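Local coordinates for protein peptidase M28 (Shewanella amazonensis SB2B, PDB 3IIB) that probably acts as a secreted zinc-dependent carboxypeptidase or dipeptidase of family M28, with two zinc ions bound in its active site, at residues V70-I82 with P89-T101. Residues are numbered along the deposited sequence; the frame is centred on the assembly and turned at random.
Sequences VPVWRRGIAKASI and PLVVTALGGSIAT
Trp73 lies flat against the peptide of Gly96 and Gly97, the middle of a type II turn running from Leu95 to Ser98. Gly97 CA sits 3.5 Å from the centroid of the five-membered ring, 12° off its normal, and Gly96 CA makes a second CH-pi contact over the same face, farther toward the rim. Gly97 has a positive phi of 94°, as expected at the third position of a type II turn, where glycine is common. With CG anti to the backbone N (chi1 177°), the indole reaches across to the turn, and its NE1 donates in the ring plane to Ser98 O at 2.9 Å; Ser227 OG shares that oxygen.

Backbone N of Arg75 lies over the rim of the opposite indole face, while the edge of the ring points at the guanidinium: Trp73 CH2 is centred over one face of that group and Arg75 CZ lies in the indole plane. That arginine bends at chi3 to send NH1 to Ala94 O, a 2.9 Å bond lying in the guanidinium plane. NH1 also donates to a water that accepts from Ala94 N, so Ala94 O is held directly, and Ala94 N through the water, by the same arginine nitrogen. Asp262 forms a salt bridge with NE, and Thr93 OG1, close to NH1 but badly angled for it, bonds Glu263 instead.

Both segments belong to the beta hairpin of strands 62-84 and 88-94, which splays apart beyond its turn-proximal end. There Leu90 N donates to Ala80 O at 3.1 Å, while a second water bridges Ala80 N and Leu90 O in place of a direct bond.

Apolar packing fills in between: Val92 CG1 presses on Ala80 CB at 3.6 Å and also meets Ala78 CB. Nearer the hairpin turn, the side chains of Leu90 and Ile82 cross at about a right angle, with Leu90 CD2 3.9 Å from Ile82 CG1 and helix 203-213 packing against both.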
loop_
_atom_site.group_PDB
_atom_site.type_symbol
_atom_site.label_atom_id
_atom_site.label_comp_id
_atom_site.label_asym_id
_atom_site.label_seq_id
_atom_site.Cartn_x
_atom_site.Cartn_y
_atom_site.Cartn_z
ATOM N N VAL A 70 8.898 -7.643 29.931
ATOM C CA VAL A 70 8.107 -7.753 28.702
ATOM C C VAL A 70 7.918 -9.222 28.266
ATOM O O VAL A 70 8.846 -10.047 28.396
ATOM C CB VAL A 70 8.737 -6.992 27.516
ATOM C CG1 VAL A 70 8.883 -5.474 27.855
ATOM C CG2 VAL A 70 10.052 -7.638 27.097
ATOM N N PRO A 71 6.733 -9.540 27.722
ATOM C CA PRO A 71 6.503 -10.842 27.134
ATOM C C PRO A 71 7.189 -10.971 25.783
ATOM O O PRO A 71 7.596 -9.988 25.167
ATOM C CB PRO A 71 4.983 -10.914 26.975
ATOM C CG PRO A 71 4.565 -9.505 26.828
ATOM C CD PRO A 71 5.545 -8.664 27.600
ATOM N N VAL A 72 7.357 -12.218 25.377
ATOM C CA VAL A 72 8.030 -12.549 24.126
ATOM C C VAL A 72 7.114 -13.359 23.250
ATOM O O VAL A 72 6.747 -14.505 23.577
ATOM C CB VAL A 72 9.358 -13.290 24.367
ATOM C CG1 VAL A 72 10.026 -13.594 23.053
ATOM C CG2 VAL A 72 10.296 -12.451 25.222
ATOM N N TRP A 73 6.753 -12.754 22.122
ATOM C CA TRP A 73 5.949 -13.402 21.101
ATOM C C TRP A 73 6.639 -13.184 19.755
ATOM O O TRP A 73 7.037 -12.074 19.418
ATOM C CB TRP A 73 4.541 -12.796 21.074
ATOM C CG TRP A 73 3.619 -13.331 20.017
ATOM C CD1 TRP A 73 2.824 -14.455 20.095
ATOM C CD2 TRP A 73 3.333 -12.733 18.749
ATOM N NE1 TRP A 73 2.101 -14.601 18.944
ATOM C CE2 TRP A 73 2.392 -13.568 18.094
ATOM C CE3 TRP A 73 3.799 -11.600 18.085
ATOM C CZ2 TRP A 73 1.900 -13.290 16.796
ATOM C CZ3 TRP A 73 3.297 -11.335 16.798
ATOM C CH2 TRP A 73 2.352 -12.174 16.188
ATOM N N ARG A 74 6.747 -14.265 18.993
ATOM C CA ARG A 74 7.398 -14.277 17.674
ATOM C C ARG A 74 6.379 -14.657 16.609
ATOM O O ARG A 74 5.684 -15.664 16.736
ATOM C CB ARG A 74 8.581 -15.245 17.668
ATOM C CG ARG A 74 9.653 -14.922 18.743
ATOM N N ARG A 75 6.328 -13.844 15.562
ATOM C CA ARG A 75 5.470 -13.995 14.441
ATOM C C ARG A 75 6.128 -14.954 13.446
ATOM O O ARG A 75 7.306 -14.798 13.102
ATOM C CB ARG A 75 5.305 -12.642 13.760
ATOM C CG ARG A 75 4.334 -12.620 12.606
ATOM C CD ARG A 75 4.381 -11.242 11.911
ATOM N NE ARG A 75 4.063 -10.156 12.835
ATOM C CZ ARG A 75 2.839 -9.842 13.275
ATOM N NH1 ARG A 75 1.791 -10.491 12.816
ATOM N NH2 ARG A 75 2.663 -8.856 14.155
ATOM N N GLY A 76 5.386 -15.945 13.013
ATOM C CA GLY A 76 5.877 -16.815 11.957
ATOM C C GLY A 76 5.145 -16.488 10.665
ATOM O O GLY A 76 4.838 -15.317 10.359
ATOM N N ILE A 77 4.837 -17.550 9.930
ATOM C CA ILE A 77 4.147 -17.453 8.650
ATOM C C ILE A 77 2.694 -16.987 8.817
ATOM O O ILE A 77 2.052 -17.217 9.842
ATOM C CB ILE A 77 4.206 -18.842 7.909
ATOM C CG1 ILE A 77 3.923 -18.700 6.407
ATOM C CG2 ILE A 77 3.252 -19.846 8.537
ATOM C CD1 ILE A 77 3.721 -20.036 5.715
ATOM N N ALA A 78 2.176 -16.300 7.810
ATOM C CA ALA A 78 0.766 -15.930 7.760
ATOM C C ALA A 78 0.345 -16.127 6.302
ATOM O O ALA A 78 0.853 -15.456 5.407
ATOM C CB ALA A 78 0.557 -14.483 8.198
ATOM N N LYS A 79 -0.540 -17.079 6.073
ATOM C CA LYS A 79 -1.079 -17.344 4.754
ATOM C C LYS A 79 -2.577 -17.555 4.889
ATOM O O LYS A 79 -3.037 -18.260 5.785
ATOM C CB LYS A 79 -0.480 -18.604 4.166
ATOM C CG LYS A 79 0.974 -18.509 3.833
ATOM C CD LYS A 79 1.514 -19.880 3.409
ATOM C CE LYS A 79 0.825 -20.406 2.151
ATOM N NZ LYS A 79 1.487 -21.661 1.645
ATOM N N ALA A 80 -3.346 -16.912 4.033
ATOM C CA ALA A 80 -4.780 -17.147 4.022
ATOM C C ALA A 80 -5.313 -17.069 2.603
ATOM O O ALA A 80 -4.738 -16.408 1.735
ATOM C CB ALA A 80 -5.496 -16.177 4.926
ATOM N N SER A 81 -6.369 -17.815 2.345
ATOM C CA SER A 81 -7.051 -17.680 1.051
ATOM C C SER A 81 -8.522 -18.009 1.172
ATOM O O SER A 81 -8.971 -18.624 2.146
ATOM C CB SER A 81 -6.372 -18.556 0.004
ATOM O OG SER A 81 -6.547 -19.902 0.346
ATOM N N ILE A 82 -9.300 -17.567 0.193
ATOM C CA ILE A 82 -10.686 -18.013 0.087
ATOM C C ILE A 82 -10.689 -19.293 -0.722
ATOM O O ILE A 82 -10.080 -19.369 -1.807
ATOM C CB ILE A 82 -11.514 -16.953 -0.608
ATOM C CG1 ILE A 82 -11.636 -15.712 0.298
ATOM C CG2 ILE A 82 -12.867 -17.500 -0.944
ATOM C CD1 ILE A 82 -12.238 -14.527 -0.570
ATOM N N PRO A 89 -6.485 -15.499 -3.279
ATOM C CA PRO A 89 -5.561 -15.155 -2.186
ATOM C C PRO A 89 -6.089 -14.037 -1.300
ATOM O O PRO A 89 -6.846 -13.165 -1.762
ATOM C CB PRO A 89 -4.307 -14.650 -2.919
ATOM C CG PRO A 89 -4.460 -15.064 -4.336
ATOM C CD PRO A 89 -5.930 -15.108 -4.582
ATOM N N LEU A 90 -5.746 -14.115 -0.025
ATOM C CA LEU A 90 -5.911 -13.017 0.907
ATOM C C LEU A 90 -4.555 -12.518 1.415
ATOM O O LEU A 90 -3.536 -13.234 1.354
ATOM C CB LEU A 90 -6.765 -13.482 2.070
ATOM C CG LEU A 90 -8.168 -13.989 1.768
ATOM C CD1 LEU A 90 -8.723 -14.761 2.978
ATOM C CD2 LEU A 90 -9.149 -12.869 1.319
ATOM N N VAL A 91 -4.529 -11.274 1.889
ATOM C CA VAL A 91 -3.333 -10.690 2.495
ATOM C C VAL A 91 -3.749 -10.525 3.968
ATOM O O VAL A 91 -4.732 -9.854 4.293
ATOM C CB VAL A 91 -2.895 -9.346 1.873
ATOM C CG1 VAL A 91 -1.937 -8.590 2.809
ATOM C CG2 VAL A 91 -2.204 -9.590 0.454
ATOM N N VAL A 92 -3.034 -11.224 4.812
ATOM C CA VAL A 92 -3.425 -11.419 6.201
ATOM C C VAL A 92 -2.202 -11.182 7.066
ATOM O O VAL A 92 -1.074 -11.400 6.632
ATOM C CB VAL A 92 -3.994 -12.855 6.411
ATOM C CG1 VAL A 92 -2.930 -13.928 6.205
ATOM C CG2 VAL A 92 -4.616 -13.026 7.768
ATOM N N THR A 93 -2.442 -10.826 8.319
ATOM C CA THR A 93 -1.402 -10.886 9.332
ATOM C C THR A 93 -1.994 -11.321 10.679
ATOM O O THR A 93 -3.135 -11.003 11.002
ATOM C CB THR A 93 -0.678 -9.521 9.457
ATOM O OG1 THR A 93 0.557 -9.708 10.163
ATOM C CG2 THR A 93 -1.562 -8.512 10.165
ATOM N N ALA A 94 -1.201 -12.027 11.473
ATOM C CA ALA A 94 -1.636 -12.436 12.797
ATOM C C ALA A 94 -1.834 -11.171 13.639
ATOM O O ALA A 94 -1.047 -10.203 13.538
ATOM C CB ALA A 94 -0.557 -13.348 13.467
ATOM N N LEU A 95 -2.846 -11.212 14.494
ATOM C CA LEU A 95 -2.953 -10.251 15.579
ATOM C C LEU A 95 -1.862 -10.544 16.585
ATOM O O LEU A 95 -1.483 -11.689 16.792
ATOM C CB LEU A 95 -4.345 -10.285 16.220
ATOM C CG LEU A 95 -5.494 -9.969 15.243
ATOM C CD1 LEU A 95 -6.842 -9.836 16.031
ATOM C CD2 LEU A 95 -5.198 -8.741 14.387
ATOM N N GLY A 96 -1.326 -9.478 17.186
ATOM C CA GLY A 96 -0.247 -9.600 18.146
ATOM C C GLY A 96 -0.605 -10.473 19.315
ATOM O O GLY A 96 -1.530 -10.192 20.031
ATOM N N GLY A 97 0.160 -11.527 19.510
ATOM C CA GLY A 97 -0.116 -12.489 20.548
ATOM C C GLY A 97 -0.936 -13.698 20.119
ATOM O O GLY A 97 -1.105 -14.612 20.930
ATOM N N SER A 98 -1.387 -13.755 18.862
ATOM C CA SER A 98 -2.174 -14.905 18.403
ATOM C C SER A 98 -1.401 -16.194 18.596
ATOM O O SER A 98 -0.192 -16.274 18.319
ATOM C CB SER A 98 -2.536 -14.790 16.903
ATOM O OG SER A 98 -3.352 -15.884 16.525
ATOM N N ILE A 99 -2.109 -17.244 18.980
ATOM C CA ILE A 99 -1.580 -18.575 18.887
ATOM C C ILE A 99 -1.511 -18.971 17.404
ATOM O O ILE A 99 -2.154 -18.372 16.547
ATOM C CB ILE A 99 -2.457 -19.614 19.675
ATOM C CG1 ILE A 99 -3.877 -19.733 19.098
ATOM C CG2 ILE A 99 -2.531 -19.224 21.169
ATOM C CD1 ILE A 99 -4.618 -21.040 19.544
ATOM N N ALA A 100 -0.736 -20.005 17.133
ATOM C CA ALA A 100 -0.624 -20.575 15.798
ATOM C C ALA A 100 -1.889 -21.364 15.497
ATOM O O ALA A 100 -2.571 -21.848 16.425
ATOM C CB ALA A 100 0.625 -21.519 15.698
ATOM N N THR A 101 -2.157 -21.550 14.212
ATOM C CA THR A 101 -3.231 -22.466 13.746
ATOM C C THR A 101 -2.777 -23.891 13.950
ATOM O O THR A 101 -1.580 -24.109 14.074
ATOM C CB THR A 101 -3.546 -22.216 12.291
ATOM O OG1 THR A 101 -2.320 -22.182 11.544
ATOM C CG2 THR A 101 -4.297 -20.870 12.140
HETATM O O HOH W 1 1.575 -12.759 10.965
HETATM O O HOH W 2 -1.980 -15.054 2.351
#